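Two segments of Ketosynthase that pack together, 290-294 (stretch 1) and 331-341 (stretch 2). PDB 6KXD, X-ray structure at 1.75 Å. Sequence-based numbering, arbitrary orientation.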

ATOM      1  N   ALA B 290      -3.730 -27.880   1.085  1.00 36.33           N
ATOM      2  CA  ALA B 290      -3.378 -26.912   0.082  1.00 40.47           C
ATOM      3  C   ALA B 290      -4.650 -26.196  -0.358  1.00 37.06           C
ATOM      4  O   ALA B 290      -5.615 -26.823  -0.773  1.00 41.08           O
ATOM      5  CB  ALA B 290      -2.718 -27.578  -1.090  1.00 39.47           C
ATOM      6  N   VAL B 291      -4.617 -24.861  -0.278  1.00 36.74           N
ATOM      7  CA  VAL B 291      -5.778 -24.038  -0.488  1.00 40.01           C
ATOM      8  C   VAL B 291      -5.438 -22.993  -1.533  1.00 38.30           C
ATOM      9  O   VAL B 291      -4.801 -21.995  -1.247  1.00 39.66           O
ATOM     10  CB  VAL B 291      -6.286 -23.394   0.809  1.00 39.80           C
ATOM     11  CG1 VAL B 291      -7.550 -22.640   0.521  1.00 37.90           C
ATOM     12  CG2 VAL B 291      -6.528 -24.436   1.902  1.00 42.69           C
ATOM     13  N   PRO B 292      -5.841 -23.260  -2.795  1.00 37.79           N
ATOM     14  CA  PRO B 292      -5.707 -22.308  -3.889  1.00 39.75           C
ATOM     15  C   PRO B 292      -6.780 -21.235  -3.740  1.00 37.78           C
ATOM     16  O   PRO B 292      -7.749 -21.476  -3.054  1.00 38.72           O
ATOM     17  CB  PRO B 292      -5.941 -23.149  -5.162  1.00 42.95           C
ATOM     18  CG  PRO B 292      -6.584 -24.420  -4.696  1.00 48.56           C
ATOM     19  CD  PRO B 292      -6.415 -24.541  -3.196  1.00 42.51           C
ATOM     20  N   CYS B 293      -6.638 -20.109  -4.443  1.00 37.22           N
ATOM     21  CA  CYS B 293      -7.619 -19.048  -4.297  1.00 39.16           C
ATOM     22  C   CYS B 293      -8.873 -19.337  -5.131  1.00 37.62           C
ATOM     23  O   CYS B 293      -9.898 -18.721  -4.940  1.00 42.03           O
ATOM     24  CB  CYS B 293      -7.048 -17.684  -4.657  1.00 37.97           C
ATOM     25  SG  CYS B 293      -6.571 -17.523  -6.398  1.00 41.56           S
ATOM     26  N   ALA B 294      -8.738 -20.206  -6.118  1.00 42.47           N
ATOM     27  CA  ALA B 294      -9.888 -20.640  -6.948  1.00 47.02           C
ATOM     28  C   ALA B 294     -10.482 -19.446  -7.733  1.00 47.16           C
ATOM     29  O   ALA B 294     -11.683 -19.396  -7.948  1.00 45.55           O
ATOM     30  CB  ALA B 294     -10.910 -21.282  -6.058  1.00 50.51           C
TER
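Stretch 2 331-341: ASASFQIAAVL

Most of stretch 2 is helical, and the helix continues later in the chain. Its backbone bonds run in the usual i to i-4 pattern, for example from Gln336 N to Ser332 O at 2.9 Å and from Val340 N to Gln336 O at 3.1 Å. Stretch 1 is extended at Ala290 and Val291. Ala290 and Val291 belong to a strand that begins earlier in the chain. Cys293 and Ala294 are loop, and Ala294 has a positive phi of 63°.

The two stretches run in opposite senses. Val291 CA lies 6.1 Å from Gln336 CA, and Cys293 CA lies 6.2 Å from Ser332 CA. Going forward along stretch 1 therefore means going back one turn along the helix. Val340, one turn after Gln336, continues the line of contact along the same side of the helix. The contact is small, with 251 Å² buried when both sides are summed.

Gln336 is the centre of the contact. Its CA-to-CB bond points toward stretch 1, and its chi1 and chi2 are m and t. The amide end reaches the backbone: Gln336 NE2 donates a hydrogen bond to Val291 O at 2.8 Å, with an N-H...O angle of 137°. The same nitrogen also has a hydrogen-bond partner elsewhere in the structure. Gln336 NE2 comes within 3.4 Å of Cys293 N as well, but both atoms are donors and no bond forms.

The other end of the amide is held from within the helix. Ser332 OG donates to Gln336 OE1 at 2.6 Å, joining side chains one turn apart. Cys293 packs beside this pair. Cys293 CB is 3.2 Å from Gln336 OE1 and 3.4 Å from Ser332 OG. These are packing contacts of a carbon against two oxygens. The Cys293 CA-to-CB bond points sideways to the helix, and chi1 is p.

Val291 supplies the apolar part. Its CA-to-CB bond points toward the helix, and chi1 is t. The two methyls reach different residues: Val291 CG1 is 3.7 Å from Gln336 CG, while Val291 CG2 is 3.6 Å from Val340 CG2. Val291 thus meets the helix with its carbonyl and its side chain together.

Ala290 and Pro292, the neighbours of Val291, point their CA-to-CB bonds away from the helix. Pro292 still touches through its backbone, with Pro292 C at 3.4 Å from Gln336 NE2. The CA-to-CB bond of Ile337 also points away from stretch 1.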

ATOM      1  N   ALA B 331      -9.784 -10.268   0.114  1.00 33.74           N
ATOM      2  CA  ALA B 331      -9.968 -11.076   1.289  1.00 38.76           C
ATOM      3  C   ALA B 331      -9.421 -12.486   1.030  1.00 37.72           C
ATOM      4  O   ALA B 331      -9.132 -13.198   1.976  1.00 36.89           O
ATOM      5  CB  ALA B 331     -11.413 -11.118   1.721  1.00 38.92           C
ATOM      6  N   SER B 332      -9.317 -12.858  -0.252  1.00 36.91           N
ATOM      7  CA  SER B 332      -9.024 -14.235  -0.616  1.00 38.44           C
ATOM      8  C   SER B 332      -7.964 -14.889   0.276  1.00 36.80           C
ATOM      9  O   SER B 332      -8.279 -15.902   0.845  1.00 37.14           O
ATOM     10  CB  SER B 332      -8.683 -14.358  -2.077  1.00 43.93           C
ATOM     11  OG  SER B 332      -8.569 -15.724  -2.355  1.00 51.95           O
ATOM     12  N   ALA B 333      -6.709 -14.405   0.302  1.00 34.93           N
ATOM     13  CA  ALA B 333      -5.642 -15.197   0.914  1.00 36.44           C
ATOM     14  C   ALA B 333      -5.865 -15.288   2.417  1.00 37.83           C
ATOM     15  O   ALA B 333      -5.486 -16.250   3.018  1.00 36.14           O
ATOM     16  CB  ALA B 333      -4.256 -14.676   0.603  1.00 37.70           C
ATOM     17  N   SER B 334      -6.488 -14.255   3.007  1.00 37.35           N
ATOM     18  CA  SER B 334      -6.765 -14.300   4.420  1.00 36.60           C
ATOM     19  C   SER B 334      -7.833 -15.362   4.716  1.00 38.08           C
ATOM     20  O   SER B 334      -7.735 -16.100   5.695  1.00 38.04           O
ATOM     21  CB  SER B 334      -7.156 -12.911   4.913  1.00 36.47           C
ATOM     22  OG  SER B 334      -6.083 -12.037   4.748  1.00 37.93           O
ATOM     23  N   PHE B 335      -8.859 -15.437   3.878  1.00 37.05           N
ATOM     24  CA  PHE B 335      -9.878 -16.465   4.009  1.00 35.86           C
ATOM     25  C   PHE B 335      -9.232 -17.829   3.798  1.00 34.49           C
ATOM     26  O   PHE B 335      -9.536 -18.751   4.535  1.00 37.58           O
ATOM     27  CB  PHE B 335     -11.026 -16.258   3.057  1.00 33.01           C
ATOM     28  CG  PHE B 335     -11.956 -15.139   3.412  1.00 32.74           C
ATOM     29  CD1 PHE B 335     -11.893 -14.533   4.657  1.00 39.66           C
ATOM     30  CD2 PHE B 335     -12.909 -14.731   2.524  1.00 37.22           C
ATOM     31  CE1 PHE B 335     -12.769 -13.513   4.984  1.00 38.02           C
ATOM     32  CE2 PHE B 335     -13.775 -13.703   2.846  1.00 37.53           C
ATOM     33  CZ  PHE B 335     -13.725 -13.136   4.091  1.00 39.68           C
ATOM     34  N   GLN B 336      -8.214 -17.889   2.932  1.00 34.68           N
ATOM     35  CA  GLN B 336      -7.551 -19.173   2.680  1.00 36.25           C
ATOM     36  C   GLN B 336      -6.784 -19.673   3.912  1.00 36.45           C
ATOM     37  O   GLN B 336      -6.913 -20.845   4.295  1.00 38.04           O
ATOM     38  CB  GLN B 336      -6.645 -19.074   1.461  1.00 37.90           C
ATOM     39  CG  GLN B 336      -7.465 -18.940   0.204  1.00 38.26           C
ATOM     40  CD  GLN B 336      -6.596 -18.462  -0.918  1.00 39.40           C
ATOM     41  OE1 GLN B 336      -6.773 -17.390  -1.456  1.00 41.75           O
ATOM     42  NE2 GLN B 336      -5.631 -19.275  -1.266  1.00 37.21           N
ATOM     43  N   ILE B 337      -6.019 -18.770   4.519  1.00 35.94           N
ATOM     44  CA  ILE B 337      -5.294 -19.039   5.708  1.00 36.42           C
ATOM     45  C   ILE B 337      -6.295 -19.370   6.819  1.00 37.29           C
ATOM     46  O   ILE B 337      -6.135 -20.344   7.499  1.00 37.79           O
ATOM     47  CB  ILE B 337      -4.359 -17.882   6.067  1.00 36.68           C
ATOM     48  CG1 ILE B 337      -3.227 -17.733   5.043  1.00 36.40           C
ATOM     49  CG2 ILE B 337      -3.827 -18.111   7.461  1.00 37.53           C
ATOM     50  CD1 ILE B 337      -2.402 -16.503   5.221  1.00 40.90           C
ATOM     51  N   ALA B 338      -7.337 -18.566   6.986  1.00 38.29           N
ATOM     52  CA  ALA B 338      -8.385 -18.846   7.982  1.00 38.95           C
ATOM     53  C   ALA B 338      -9.050 -20.213   7.756  1.00 38.47           C
ATOM     54  O   ALA B 338      -9.327 -20.909   8.747  1.00 38.76           O
ATOM     55  CB  ALA B 338      -9.406 -17.760   8.021  1.00 37.72           C
ATOM     56  N   ALA B 339      -9.314 -20.595   6.504  1.00 35.73           N
ATOM     57  CA  ALA B 339      -9.892 -21.894   6.221  1.00 41.02           C
ATOM     58  C   ALA B 339      -8.947 -23.001   6.711  1.00 37.69           C
ATOM     59  O   ALA B 339      -9.400 -24.000   7.257  1.00 40.23           O
ATOM     60  CB  ALA B 339     -10.229 -22.031   4.769  1.00 40.89           C
ATOM     61  N   VAL B 340      -7.641 -22.843   6.502  1.00 37.84           N
ATOM     62  CA  VAL B 340      -6.664 -23.784   7.000  1.00 41.89           C
ATOM     63  C   VAL B 340      -6.748 -23.869   8.526  1.00 41.96           C
ATOM     64  O   VAL B 340      -6.782 -24.982   9.082  1.00 40.78           O
ATOM     65  CB  VAL B 340      -5.233 -23.468   6.543  1.00 41.36           C
ATOM     66  CG1 VAL B 340      -4.231 -24.318   7.289  1.00 46.57           C
ATOM     67  CG2 VAL B 340      -5.057 -23.634   5.043  1.00 42.08           C
ATOM     68  N   LEU B 341      -6.828 -22.716   9.203  1.00 39.80           N
ATOM     69  CA  LEU B 341      -6.848 -22.718  10.631  1.00 38.54           C
ATOM     70  C   LEU B 341      -8.156 -23.348  11.147  1.00 39.32           C
ATOM     71  O   LEU B 341      -8.127 -24.076  12.162  1.00 42.93           O
ATOM     72  CB  LEU B 341      -6.715 -21.287  11.152  1.00 39.15           C
ATOM     73  CG  LEU B 341      -5.431 -20.567  10.746  1.00 38.06           C
ATOM     74  CD1 LEU B 341      -5.414 -19.130  11.255  1.00 37.90           C
ATOM     75  CD2 LEU B 341      -4.239 -21.307  11.251  1.00 38.83           C
TER